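Local structure of CELL division inhibitor (Pyrococcus furiosus, 1G3Q) at residues V34-G39 against A44-V49; S107-F112 against S133-L138. The protein binds ADP and magnesium and, as a MinD-type P-loop ATPase, probably hydrolyses ATP in the control of cell division. All coordinates share one frame; numbering follows the deposited sequence.

Overall arrangement
Both contacts belong to one alpha-beta-alpha layered P-loop NTPase domain and lean on its central, mostly parallel sheet. Contact 1 comes first along the chain and closes before contact 2 opens. It joins the C-terminal end of strand 34-38 to the short helix 46-49. Contact 2 ties the loop between helix 101-106 and strand 114-118 to the start of strand 136-141. Their centres are about 14 Å apart. They meet directly where Leu35 packs on Leu108 and Phe112. Strands 114-118 and 3-8 lie between strands 34-38 and 136-141. Contact 1 thus borders the magnesium and ADP site, while contact 2 joins parts of the same sheet at the surface.

Contact 1 (V34-G39 against A44-V49); sequences VLAVDG and ANLSLV
Asp38 and Leu46 lie alongside each other, their side chains running in opposite directions. The Asp38 carboxylate reaches over to the start of helix 46-49, while the Leu46 side chain comes back over strand 34-38. Asp38 CG is anti to its own N (chi1 -168°), which carries OD2 out to the turn at Ala44-Leu46. There OD2 lies 3.1 Å from Ala44 CA, with Ala44 CB close by. It also takes a weak hydrogen bond from Leu46 N, 3.2 Å long and bent to 132° at the hydrogen. A water donates a hydrogen bond to the same OD2, at an unusually short distance that should be read with caution, and accepts one from Ser47 N at 2.9 Å. The bridge links the carboxylate to the next amide of the helix. The other oxygen, Asp38 OD1, is held by the backbone N of Asp40, so the carboxylate is gripped at both oxygens.

Leu46 covers the aliphatic part of the aspartate, with Leu46 CB 3.7 Å from Asp38 CB. Its CD2 methyl presses on the strand backbone, 3.4 Å from Val37 C. The same methyl meets Ala36 CB at 3.8 Å. Leu46 also touches Asp118, at the end of the adjacent strand 114-118. The nearest atom of the Asn45 side chain is about 4 Å from the bound magnesium.

A buried carboxylate thus meets the first amides of a one-turn helix, one directly and weakly, one through a water. Polar bonds and leucine packing together join the strand end to this helix beside the nucleotide site.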
ATOM      1  N   VAL A  34      -4.100  -5.202  11.521  1.00 15.96           N
ATOM      2  CA  VAL A  34      -4.004  -4.807  10.118  1.00 14.51           C
ATOM      3  C   VAL A  34      -4.240  -5.899   9.078  1.00 14.63           C
ATOM      4  O   VAL A  34      -3.849  -7.050   9.264  1.00 14.39           O
ATOM      5  CB  VAL A  34      -2.607  -4.220   9.828  1.00 14.39           C
ATOM      6  CG1 VAL A  34      -2.546  -3.683   8.410  1.00 14.16           C
ATOM      7  CG2 VAL A  34      -2.267  -3.135  10.844  1.00 13.21           C
ATOM      8  N   LEU A  35      -4.882  -5.517   7.978  1.00 13.75           N
ATOM      9  CA  LEU A  35      -5.104  -6.424   6.858  1.00 13.59           C
ATOM     10  C   LEU A  35      -4.429  -5.764   5.661  1.00 13.30           C
ATOM     11  O   LEU A  35      -4.835  -4.681   5.227  1.00 13.22           O
ATOM     12  CB  LEU A  35      -6.591  -6.615   6.538  1.00 13.23           C
ATOM     13  CG  LEU A  35      -6.788  -7.480   5.279  1.00 12.98           C
ATOM     14  CD1 LEU A  35      -6.263  -8.896   5.539  1.00 13.05           C
ATOM     15  CD2 LEU A  35      -8.255  -7.526   4.878  1.00 12.88           C
ATOM     16  N   ALA A  36      -3.380  -6.398   5.151  1.00 13.01           N
ATOM     17  CA  ALA A  36      -2.669  -5.876   3.990  1.00 12.64           C
ATOM     18  C   ALA A  36      -3.315  -6.542   2.778  1.00 12.91           C
ATOM     19  O   ALA A  36      -3.295  -7.764   2.652  1.00 13.30           O
ATOM     20  CB  ALA A  36      -1.187  -6.233   4.074  1.00 12.38           C
ATOM     21  N   VAL A  37      -3.894  -5.734   1.896  1.00 12.75           N
ATOM     22  CA  VAL A  37      -4.578  -6.252   0.718  1.00 12.68           C
ATOM     23  C   VAL A  37      -3.790  -6.028  -0.573  1.00 12.83           C
ATOM     24  O   VAL A  37      -3.371  -4.911  -0.867  1.00 12.24           O
ATOM     25  CB  VAL A  37      -5.969  -5.589   0.569  1.00 13.03           C
ATOM     26  CG1 VAL A  37      -6.682  -6.123  -0.664  1.00 12.68           C
ATOM     27  CG2 VAL A  37      -6.808  -5.850   1.823  1.00 12.16           C
ATOM     28  N   ASP A  38      -3.591  -7.094  -1.340  1.00 12.62           N
ATOM     29  CA  ASP A  38      -2.874  -6.967  -2.601  1.00 13.10           C
ATOM     30  C   ASP A  38      -3.870  -6.687  -3.716  1.00 13.46           C
ATOM     31  O   ASP A  38      -4.407  -7.611  -4.329  1.00 13.83           O
ATOM     32  CB  ASP A  38      -2.097  -8.242  -2.936  1.00 12.61           C
ATOM     33  CG  ASP A  38      -1.118  -8.029  -4.076  1.00 13.12           C
ATOM     34  OD1 ASP A  38      -1.279  -7.029  -4.814  1.00 12.93           O
ATOM     35  OD2 ASP A  38      -0.190  -8.848  -4.240  1.00 11.89           O
ATOM     36  N   GLY A  39      -4.120  -5.407  -3.971  1.00 13.90           N
ATOM     37  CA  GLY A  39      -5.048  -5.033  -5.021  1.00 14.29           C
ATOM     38  C   GLY A  39      -4.372  -4.862  -6.373  1.00 15.04           C
ATOM     39  O   GLY A  39      -4.991  -4.377  -7.324  1.00 14.92           O
ATOM     40  N   ALA A  44       0.876  -9.232  -8.518  1.00 18.79           N
ATOM     41  CA  ALA A  44       0.765  -9.566  -7.104  1.00 19.13           C
ATOM     42  C   ALA A  44       2.141  -9.801  -6.493  1.00 19.30           C
ATOM     43  O   ALA A  44       2.818 -10.761  -6.847  1.00 20.44           O
ATOM     44  CB  ALA A  44      -0.106 -10.802  -6.931  1.00 18.09           C
ATOM     45  N   ASN A  45       2.551  -8.915  -5.585  1.00 19.36           N
ATOM     46  CA  ASN A  45       3.851  -9.020  -4.920  1.00 19.22           C
ATOM     47  C   ASN A  45       3.739  -8.918  -3.396  1.00 17.76           C
ATOM     48  O   ASN A  45       4.606  -9.399  -2.675  1.00 16.99           O
ATOM     49  CB  ASN A  45       4.793  -7.895  -5.379  1.00 21.90           C
ATOM     50  CG  ASN A  45       5.167  -7.990  -6.844  1.00 24.49           C
ATOM     51  OD1 ASN A  45       5.743  -8.983  -7.290  1.00 26.85           O
ATOM     52  ND2 ASN A  45       4.852  -6.946  -7.604  1.00 26.63           N
ATOM     53  N   LEU A  46       2.672  -8.286  -2.915  1.00 16.44           N
ATOM     54  CA  LEU A  46       2.487  -8.063  -1.481  1.00 15.18           C
ATOM     55  C   LEU A  46       2.679  -9.268  -0.562  1.00 15.09           C
ATOM     56  O   LEU A  46       3.460  -9.206   0.384  1.00 14.70           O
ATOM     57  CB  LEU A  46       1.117  -7.441  -1.221  1.00 13.63           C
ATOM     58  CG  LEU A  46       0.871  -6.983   0.216  1.00 13.24           C
ATOM     59  CD1 LEU A  46       1.896  -5.920   0.609  1.00 12.23           C
ATOM     60  CD2 LEU A  46      -0.545  -6.428   0.329  1.00 12.76           C
ATOM     61  N   SER A  47       1.967 -10.355  -0.831  1.00 15.29           N
ATOM     62  CA  SER A  47       2.072 -11.555  -0.004  1.00 15.92           C
ATOM     63  C   SER A  47       3.519 -12.040   0.115  1.00 15.99           C
ATOM     64  O   SER A  47       3.979 -12.395   1.201  1.00 15.43           O
ATOM     65  CB  SER A  47       1.198 -12.669  -0.585  1.00 16.52           C
ATOM     66  OG  SER A  47       1.004 -13.715   0.351  1.00 17.69           O
ATOM     67  N   LEU A  48       4.236 -12.043  -1.004  1.00 16.23           N
ATOM     68  CA  LEU A  48       5.626 -12.492  -1.022  1.00 16.29           C
ATOM     69  C   LEU A  48       6.499 -11.583  -0.152  1.00 15.38           C
ATOM     70  O   LEU A  48       7.358 -12.048   0.601  1.00 14.82           O
ATOM     71  CB  LEU A  48       6.148 -12.490  -2.461  1.00 17.77           C
ATOM     72  CG  LEU A  48       7.060 -13.645  -2.876  1.00 19.94           C
ATOM     73  CD1 LEU A  48       8.217 -13.758  -1.897  1.00 21.31           C
ATOM     74  CD2 LEU A  48       6.263 -14.951  -2.907  1.00 20.57           C
ATOM     75  N   VAL A  49       6.273 -10.281  -0.266  1.00 14.57           N
ATOM     76  CA  VAL A  49       7.027  -9.300   0.505  1.00 14.69           C
ATOM     77  C   VAL A  49       6.741  -9.442   2.005  1.00 14.18           C
ATOM     78  O   VAL A  49       7.549  -9.040   2.844  1.00 14.16           O
ATOM     79  CB  VAL A  49       6.694  -7.874   0.000  1.00 15.18           C
ATOM     80  CG1 VAL A  49       7.117  -6.827   1.003  1.00 17.20           C
ATOM     81  CG2 VAL A  49       7.411  -7.640  -1.329  1.00 15.60           C
TER
HETATM   82  O   HOH W   1       0.156 -11.034  -2.990  1.00 10.53           O

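Contact 2 (S107-F112 against S133-L138); sequences SLKDKF and SGEEAL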
ATOM      1  N   SER A 107     -16.405  -5.160   2.887  1.00 22.95           N
ATOM      2  CA  SER A 107     -17.119  -6.123   3.719  1.00 23.29           C
ATOM      3  C   SER A 107     -16.258  -6.601   4.893  1.00 23.37           C
ATOM      4  O   SER A 107     -16.751  -7.266   5.801  1.00 23.00           O
ATOM      5  CB  SER A 107     -17.539  -7.338   2.891  1.00 23.69           C
ATOM      6  OG  SER A 107     -16.412  -8.136   2.555  1.00 24.10           O
ATOM      7  N   LEU A 108     -14.973  -6.260   4.867  1.00 23.55           N
ATOM      8  CA  LEU A 108     -14.043  -6.666   5.921  1.00 23.59           C
ATOM      9  C   LEU A 108     -13.766  -5.534   6.908  1.00 24.13           C
ATOM     10  O   LEU A 108     -13.047  -5.716   7.890  1.00 22.92           O
ATOM     11  CB  LEU A 108     -12.720  -7.112   5.295  1.00 23.41           C
ATOM     12  CG  LEU A 108     -12.772  -8.331   4.372  1.00 23.03           C
ATOM     13  CD1 LEU A 108     -11.487  -8.423   3.567  1.00 22.81           C
ATOM     14  CD2 LEU A 108     -12.991  -9.587   5.204  1.00 23.24           C
ATOM     15  N   LYS A 109     -14.346  -4.372   6.632  1.00 24.74           N
ATOM     16  CA  LYS A 109     -14.155  -3.181   7.449  1.00 26.10           C
ATOM     17  C   LYS A 109     -14.277  -3.372   8.958  1.00 26.53           C
ATOM     18  O   LYS A 109     -13.496  -2.801   9.720  1.00 26.75           O
ATOM     19  CB  LYS A 109     -15.134  -2.092   7.002  1.00 26.79           C
ATOM     20  CG  LYS A 109     -14.944  -0.761   7.709  1.00 28.04           C
ATOM     21  CD  LYS A 109     -15.945   0.277   7.223  1.00 28.67           C
ATOM     22  CE  LYS A 109     -15.702   1.622   7.894  1.00 29.48           C
ATOM     23  NZ  LYS A 109     -16.680   2.654   7.436  1.00 31.02           N
ATOM     24  N   ASP A 110     -15.248  -4.171   9.387  1.00 26.75           N
ATOM     25  CA  ASP A 110     -15.486  -4.394  10.809  1.00 27.29           C
ATOM     26  C   ASP A 110     -14.539  -5.356  11.523  1.00 26.72           C
ATOM     27  O   ASP A 110     -14.613  -5.496  12.746  1.00 26.59           O
ATOM     28  CB  ASP A 110     -16.922  -4.878  11.015  1.00 29.45           C
ATOM     29  CG  ASP A 110     -17.231  -6.133  10.225  1.00 31.06           C
ATOM     30  OD1 ASP A 110     -17.216  -6.074   8.972  1.00 32.95           O
ATOM     31  OD2 ASP A 110     -17.489  -7.183  10.851  1.00 32.56           O
ATOM     32  N   LYS A 111     -13.656  -6.017  10.783  1.00 25.13           N
ATOM     33  CA  LYS A 111     -12.742  -6.976  11.396  1.00 24.35           C
ATOM     34  C   LYS A 111     -11.306  -6.493  11.584  1.00 22.97           C
ATOM     35  O   LYS A 111     -10.476  -7.223  12.123  1.00 22.65           O
ATOM     36  CB  LYS A 111     -12.730  -8.272  10.580  1.00 24.89           C
ATOM     37  CG  LYS A 111     -14.085  -8.954  10.497  1.00 26.33           C
ATOM     38  CD  LYS A 111     -14.006 -10.289   9.772  1.00 27.30           C
ATOM     39  CE  LYS A 111     -15.361 -10.986   9.775  1.00 28.09           C
ATOM     40  NZ  LYS A 111     -15.290 -12.343   9.160  1.00 29.70           N
ATOM     41  N   PHE A 112     -11.010  -5.273  11.148  1.00 21.52           N
ATOM     42  CA  PHE A 112      -9.652  -4.741  11.260  1.00 20.29           C
ATOM     43  C   PHE A 112      -9.628  -3.267  11.634  1.00 19.85           C
ATOM     44  O   PHE A 112     -10.591  -2.543  11.390  1.00 20.21           O
ATOM     45  CB  PHE A 112      -8.914  -4.915   9.927  1.00 19.40           C
ATOM     46  CG  PHE A 112      -8.770  -6.345   9.497  1.00 18.57           C
ATOM     47  CD1 PHE A 112      -7.715  -7.122   9.966  1.00 17.81           C
ATOM     48  CD2 PHE A 112      -9.717  -6.931   8.665  1.00 18.14           C
ATOM     49  CE1 PHE A 112      -7.607  -8.463   9.614  1.00 17.30           C
ATOM     50  CE2 PHE A 112      -9.620  -8.275   8.306  1.00 17.71           C
ATOM     51  CZ  PHE A 112      -8.563  -9.043   8.784  1.00 17.70           C
ATOM     52  N   SER A 133     -11.697   1.258  -3.585  1.00 20.64           N
ATOM     53  CA  SER A 133     -12.133   0.312  -2.563  1.00 21.05           C
ATOM     54  C   SER A 133     -11.826   0.896  -1.188  1.00 21.06           C
ATOM     55  O   SER A 133     -12.292   0.385  -0.169  1.00 21.24           O
ATOM     56  CB  SER A 133     -11.412  -1.034  -2.717  1.00 20.72           C
ATOM     57  OG  SER A 133     -11.838  -1.727  -3.877  1.00 20.26           O
ATOM     58  N   GLY A 134     -11.037   1.966  -1.169  1.00 21.16           N
ATOM     59  CA  GLY A 134     -10.676   2.602   0.089  1.00 21.88           C
ATOM     60  C   GLY A 134     -11.500   3.836   0.430  1.00 22.40           C
ATOM     61  O   GLY A 134     -12.243   4.346  -0.406  1.00 21.95           O
ATOM     62  N   GLU A 135     -11.364   4.310   1.667  1.00 22.87           N
ATOM     63  CA  GLU A 135     -12.082   5.491   2.148  1.00 23.79           C
ATOM     64  C   GLU A 135     -11.091   6.643   2.257  1.00 23.56           C
ATOM     65  O   GLU A 135     -11.464   7.814   2.189  1.00 23.92           O
ATOM     66  CB  GLU A 135     -12.665   5.239   3.539  1.00 24.73           C
ATOM     67  CG  GLU A 135     -13.459   3.964   3.683  1.00 26.58           C
ATOM     68  CD  GLU A 135     -13.719   3.620   5.141  1.00 27.87           C
ATOM     69  OE1 GLU A 135     -12.741   3.538   5.925  1.00 28.29           O
ATOM     70  OE2 GLU A 135     -14.897   3.427   5.502  1.00 28.65           O
ATOM     71  N   GLU A 136      -9.827   6.285   2.457  1.00 22.97           N
ATOM     72  CA  GLU A 136      -8.741   7.244   2.588  1.00 22.55           C
ATOM     73  C   GLU A 136      -7.665   6.881   1.577  1.00 22.15           C
ATOM     74  O   GLU A 136      -7.580   5.733   1.136  1.00 21.85           O
ATOM     75  CB  GLU A 136      -8.134   7.167   3.988  1.00 23.29           C
ATOM     76  CG  GLU A 136      -9.107   7.408   5.125  1.00 24.68           C
ATOM     77  CD  GLU A 136      -8.516   7.031   6.470  1.00 25.35           C
ATOM     78  OE1 GLU A 136      -7.341   7.370   6.719  1.00 26.56           O
ATOM     79  OE2 GLU A 136      -9.226   6.402   7.281  1.00 26.14           O
ATOM     80  N   ALA A 137      -6.830   7.852   1.229  1.00 21.65           N
ATOM     81  CA  ALA A 137      -5.762   7.613   0.273  1.00 21.75           C
ATOM     82  C   ALA A 137      -4.428   8.179   0.741  1.00 21.64           C
ATOM     83  O   ALA A 137      -4.345   9.317   1.211  1.00 21.45           O
ATOM     84  CB  ALA A 137      -6.131   8.209  -1.087  1.00 21.58           C
ATOM     85  N   LEU A 138      -3.388   7.363   0.621  1.00 21.06           N
ATOM     86  CA  LEU A 138      -2.044   7.780   0.986  1.00 20.81           C
ATOM     87  C   LEU A 138      -1.271   7.794  -0.323  1.00 20.64           C
ATOM     88  O   LEU A 138      -0.994   6.745  -0.900  1.00 20.35           O
ATOM     89  CB  LEU A 138      -1.403   6.786   1.961  1.00 20.53           C
ATOM     90  CG  LEU A 138       0.040   7.103   2.372  1.00 20.35           C
ATOM     91  CD1 LEU A 138       0.084   8.443   3.095  1.00 21.03           C
ATOM     92  CD2 LEU A 138       0.584   6.000   3.274  1.00 20.69           C
TER
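Lys109 reaches across to Glu135 with a fully stretched side chain. CG stands anti to the backbone N (chi1 -175°), and the later torsions are also close to 180°. From CB the chain therefore runs straight out of the loop, and its contact with the glutamate is made near the far end. CD comes first, 3.7 Å from Glu135 OE2. CE follows at 3.1 Å from that same OE2. NZ closes the approach with a salt bridge to Glu135 OE2 of 2.7 Å. The ammonium uses the syn lone pair of OE2, on the side of the other carboxylate oxygen. The two side chains cross at about a right angle, and they meet near their charged ends with little shared apolar surface.

Glu135 OE1 is held separately by the backbone N of Ile4. With both oxygens engaged, the carboxylate is likely to be fixed in its rotation. A glutamine here would probably leave the Lys109 ammonium without its opposite charge.

The bridge lies at the surface, away from the nucleotide site. Lys109 sits in the loop between helix 101-106 and strand 114-118, and its side chain also touches Ile4 of strand 3-8. Glu135 precedes strand 136-141, and its backbone bonds to Ile4 and Ala164 place it between strands 3-8 and 164-173.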